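Local atomic coordinates of Serine/threonine-protein acetyltransferase HopZ1a (Pseudomonas syringae pv. syringae, PDB entry 5KLP), a protein that transfers acetyl groups from acetyl-CoA to serine and threonine residues of host proteins, impairing the plant's microtubule network and immunity, with inositol hexakisphosphate as cofactor. Residues A[113-118]-A[158-163]. The protein carries 10 engineered substitutions. Residues are numbered along the deposited sequence; the frame is centred on the assembly and turned at random.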
ATOM      1  N   THR A 113     -11.340   9.131  -5.796  1.00 22.53           N
ATOM      2  CA  THR A 113     -12.521   9.982  -5.932  1.00 19.64           C
ATOM      3  C   THR A 113     -13.291   9.684  -7.229  1.00 19.43           C
ATOM      4  O   THR A 113     -12.703   9.462  -8.283  1.00 18.55           O
ATOM      5  CB  THR A 113     -12.108  11.458  -5.894  1.00 23.64           C
ATOM      6  OG1 THR A 113     -11.421  11.729  -4.663  1.00 20.83           O
ATOM      7  CG2 THR A 113     -13.322  12.372  -6.041  1.00 21.59           C
ATOM      8  N   CYS A 114     -14.611   9.653  -7.142  1.00 22.13           N
ATOM      9  CA  CYS A 114     -15.455   9.546  -8.316  1.00 16.44           C
ATOM     10  C   CYS A 114     -15.535  10.900  -9.024  1.00 19.56           C
ATOM     11  O   CYS A 114     -15.964  11.877  -8.435  1.00 18.84           O
ATOM     12  CB  CYS A 114     -16.846   9.063  -7.903  1.00 16.09           C
ATOM     13  SG  CYS A 114     -18.031   9.029  -9.243  1.00 29.17           S
ATOM     14  N   PRO A 115     -15.109  10.959 -10.291  1.00 19.16           N
ATOM     15  CA  PRO A 115     -15.052  12.179 -11.106  1.00 24.24           C
ATOM     16  C   PRO A 115     -16.404  12.863 -11.260  1.00 23.47           C
ATOM     17  O   PRO A 115     -16.471  14.092 -11.312  1.00 22.83           O
ATOM     18  CB  PRO A 115     -14.562  11.671 -12.469  1.00 24.42           C
ATOM     19  CG  PRO A 115     -13.874  10.395 -12.175  1.00 24.34           C
ATOM     20  CD  PRO A 115     -14.611   9.785 -11.022  1.00 21.84           C
ATOM     21  N   GLU A 116     -17.469  12.069 -11.335  1.00 22.96           N
ATOM     22  CA  GLU A 116     -18.799  12.611 -11.595  1.00 27.44           C
ATOM     23  C   GLU A 116     -19.458  13.220 -10.359  1.00 26.28           C
ATOM     24  O   GLU A 116     -20.324  14.086 -10.488  1.00 28.75           O
ATOM     25  CB  GLU A 116     -19.706  11.524 -12.180  1.00 35.25           C
ATOM     26  CG  GLU A 116     -19.377  11.156 -13.621  1.00 44.93           C
ATOM     27  CD  GLU A 116     -18.211  10.189 -13.739  1.00 50.85           C
ATOM     28  OE1 GLU A 116     -17.908   9.473 -12.758  1.00 47.74           O
ATOM     29  OE2 GLU A 116     -17.589  10.152 -14.821  1.00 59.63           O
ATOM     30  N   THR A 117     -19.055  12.775  -9.167  1.00 21.93           N
ATOM     31  CA  THR A 117     -19.706  13.223  -7.932  1.00 20.99           C
ATOM     32  C   THR A 117     -18.794  13.924  -6.925  1.00 19.58           C
ATOM     33  O   THR A 117     -19.268  14.585  -6.000  1.00 21.56           O
ATOM     34  CB  THR A 117     -20.322  12.052  -7.188  1.00 21.52           C
ATOM     35  OG1 THR A 117     -19.266  11.170  -6.797  1.00 20.96           O
ATOM     36  CG2 THR A 117     -21.312  11.305  -8.071  1.00 19.81           C
ATOM     37  N   GLY A 118     -17.491  13.735  -7.059  1.00 18.92           N
ATOM     38  CA  GLY A 118     -16.569  14.229  -6.049  1.00 19.09           C
ATOM     39  C   GLY A 118     -16.589  13.372  -4.793  1.00 22.57           C
ATOM     40  O   GLY A 118     -15.909  13.679  -3.809  1.00 22.10           O
ATOM     41  N   HIS A 158      -7.804   6.713 -11.092  1.00 14.67           N
ATOM     42  CA  HIS A 158      -6.374   7.026 -11.265  1.00 13.43           C
ATOM     43  C   HIS A 158      -6.167   8.141 -12.302  1.00 18.69           C
ATOM     44  O   HIS A 158      -5.343   9.034 -12.112  1.00 20.49           O
ATOM     45  CB  HIS A 158      -5.579   5.780 -11.675  1.00 12.56           C
ATOM     46  CG  HIS A 158      -5.266   4.862 -10.532  1.00 21.40           C
ATOM     47  ND1 HIS A 158      -4.625   5.288  -9.391  1.00 19.18           N
ATOM     48  CD2 HIS A 158      -5.496   3.538 -10.361  1.00 19.74           C
ATOM     49  CE1 HIS A 158      -4.473   4.268  -8.565  1.00 22.83           C
ATOM     50  NE2 HIS A 158      -4.987   3.195  -9.132  1.00 21.97           N
ATOM     51  N   ASN A 159      -6.920   8.087 -13.395  1.00 20.55           N
ATOM     52  CA  ASN A 159      -6.856   9.144 -14.406  1.00 22.33           C
ATOM     53  C   ASN A 159      -7.256  10.506 -13.846  1.00 21.58           C
ATOM     54  O   ASN A 159      -6.693  11.535 -14.237  1.00 21.28           O
ATOM     55  CB  ASN A 159      -7.726   8.785 -15.621  1.00 19.87           C
ATOM     56  CG  ASN A 159      -6.972   7.913 -16.624  1.00 29.65           C
ATOM     57  OD1 ASN A 159      -5.759   8.055 -16.782  1.00 24.45           O
ATOM     58  ND2 ASN A 159      -7.681   7.003 -17.289  1.00 19.91           N
ATOM     59  N   LEU A 160      -8.235  10.524 -12.942  1.00 20.34           N
ATOM     60  CA  LEU A 160      -8.612  11.780 -12.301  1.00 19.28           C
ATOM     61  C   LEU A 160      -7.414  12.361 -11.529  1.00 20.20           C
ATOM     62  O   LEU A 160      -7.100  13.539 -11.652  1.00 18.36           O
ATOM     63  CB  LEU A 160      -9.825  11.584 -11.376  1.00 20.08           C
ATOM     64  CG  LEU A 160     -10.343  12.827 -10.643  1.00 22.98           C
ATOM     65  CD1 LEU A 160     -10.796  13.908 -11.650  1.00 22.37           C
ATOM     66  CD2 LEU A 160     -11.490  12.476  -9.695  1.00 22.06           C
ATOM     67  N   THR A 161      -6.745  11.524 -10.745  1.00 18.45           N
ATOM     68  CA  THR A 161      -5.556  11.945 -10.009  1.00 23.70           C
ATOM     69  C   THR A 161      -4.480  12.488 -10.952  1.00 20.51           C
ATOM     70  O   THR A 161      -3.928  13.571 -10.733  1.00 19.38           O
ATOM     71  CB  THR A 161      -4.986  10.775  -9.182  1.00 22.10           C
ATOM     72  OG1 THR A 161      -6.003  10.293  -8.309  1.00 23.60           O
ATOM     73  CG2 THR A 161      -3.769  11.212  -8.345  1.00 18.12           C
ATOM     74  N   LEU A 162      -4.203  11.746 -12.019  1.00 20.18           N
ATOM     75  CA  LEU A 162      -3.203  12.172 -12.994  1.00 22.26           C
ATOM     76  C   LEU A 162      -3.601  13.496 -13.641  1.00 22.92           C
ATOM     77  O   LEU A 162      -2.768  14.392 -13.846  1.00 23.23           O
ATOM     78  CB  LEU A 162      -3.005  11.094 -14.066  1.00 20.72           C
ATOM     79  CG  LEU A 162      -2.437   9.755 -13.588  1.00 22.70           C
ATOM     80  CD1 LEU A 162      -2.406   8.736 -14.725  1.00 22.83           C
ATOM     81  CD2 LEU A 162      -1.029   9.947 -13.031  1.00 25.58           C
ATOM     82  N   GLU A 163      -4.875  13.610 -13.977  1.00 20.20           N
ATOM     83  CA  GLU A 163      -5.360  14.825 -14.624  1.00 23.27           C
ATOM     84  C   GLU A 163      -5.154  16.035 -13.719  1.00 26.06           C
ATOM     85  O   GLU A 163      -4.681  17.096 -14.152  1.00 21.88           O
ATOM     86  CB  GLU A 163      -6.831  14.671 -14.990  1.00 21.47           C
ATOM     87  CG  GLU A 163      -7.427  15.867 -15.684  1.00 38.53           C
ATOM     88  CD  GLU A 163      -8.935  15.754 -15.798  1.00 62.86           C
ATOM     89  OE1 GLU A 163      -9.589  15.538 -14.756  1.00 68.43           O
ATOM     90  OE2 GLU A 163      -9.465  15.880 -16.924  1.00 73.86           O
TER
HETATM   91  O   HOH W   1      -9.217   9.638  -7.659  1.00 17.78           O
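Leu-160 reaches from helix 153-167 to Thr-113 and Pro-115 in the connection between antiparallel strands 105-110 and 125-130, a helix packed on the loop between two antiparallel strands at the periphery of the YopJ-family acetyltransferase fold, whose clan is that of the CA cysteine peptidases. The interface is small, 126 Å² summed over both sides, and the leucine contributes 74 Å² of it. One methyl does nearly all the touching. Leu-160 CG stands anti to the backbone N (chi1 -179°), which sends the branch outward from the helix, and chi2 of 61° then sets CD2 against the loop. Leu-160 CD2 lies 3.8 Å from Pro-115 CA and 4.0 Å from Pro-115 CG, so it meets the proline ring at CA and at CG, on its far side. On the threonine, Leu-160 CD2 is 4.0 Å from Thr-113 CB and 4.1 Å from Thr-113 CG2; CG2, anti to its own backbone N, shares this apolar side while OG1 is hydrogen-bonded to Asp-90 OD2. Gly-118 N donates to Cys-114 O at 2.8 Å, closing an alpha-turn from Cys-114 to Gly-118 with Pro-115 second in it. His-91 of helix 91-98 also touches Leu-160, adding a third element to the packing. Behind the contact, the same helix carries His-158, whose NE2 is hydrogen-bonded to the active-site Glu-143, so the helix that packs on this loop also supplies a partner to a catalytic residue. A polar link runs beside the apolar one: Thr-113 N donates to a water at 2.9 Å, and that water has a weak hydrogen bond with Thr-161 OG1. The closest direct approach across the two segments is Leu-160 CD2 to Thr-113 O, a van der Waals contact of 3.5 Å.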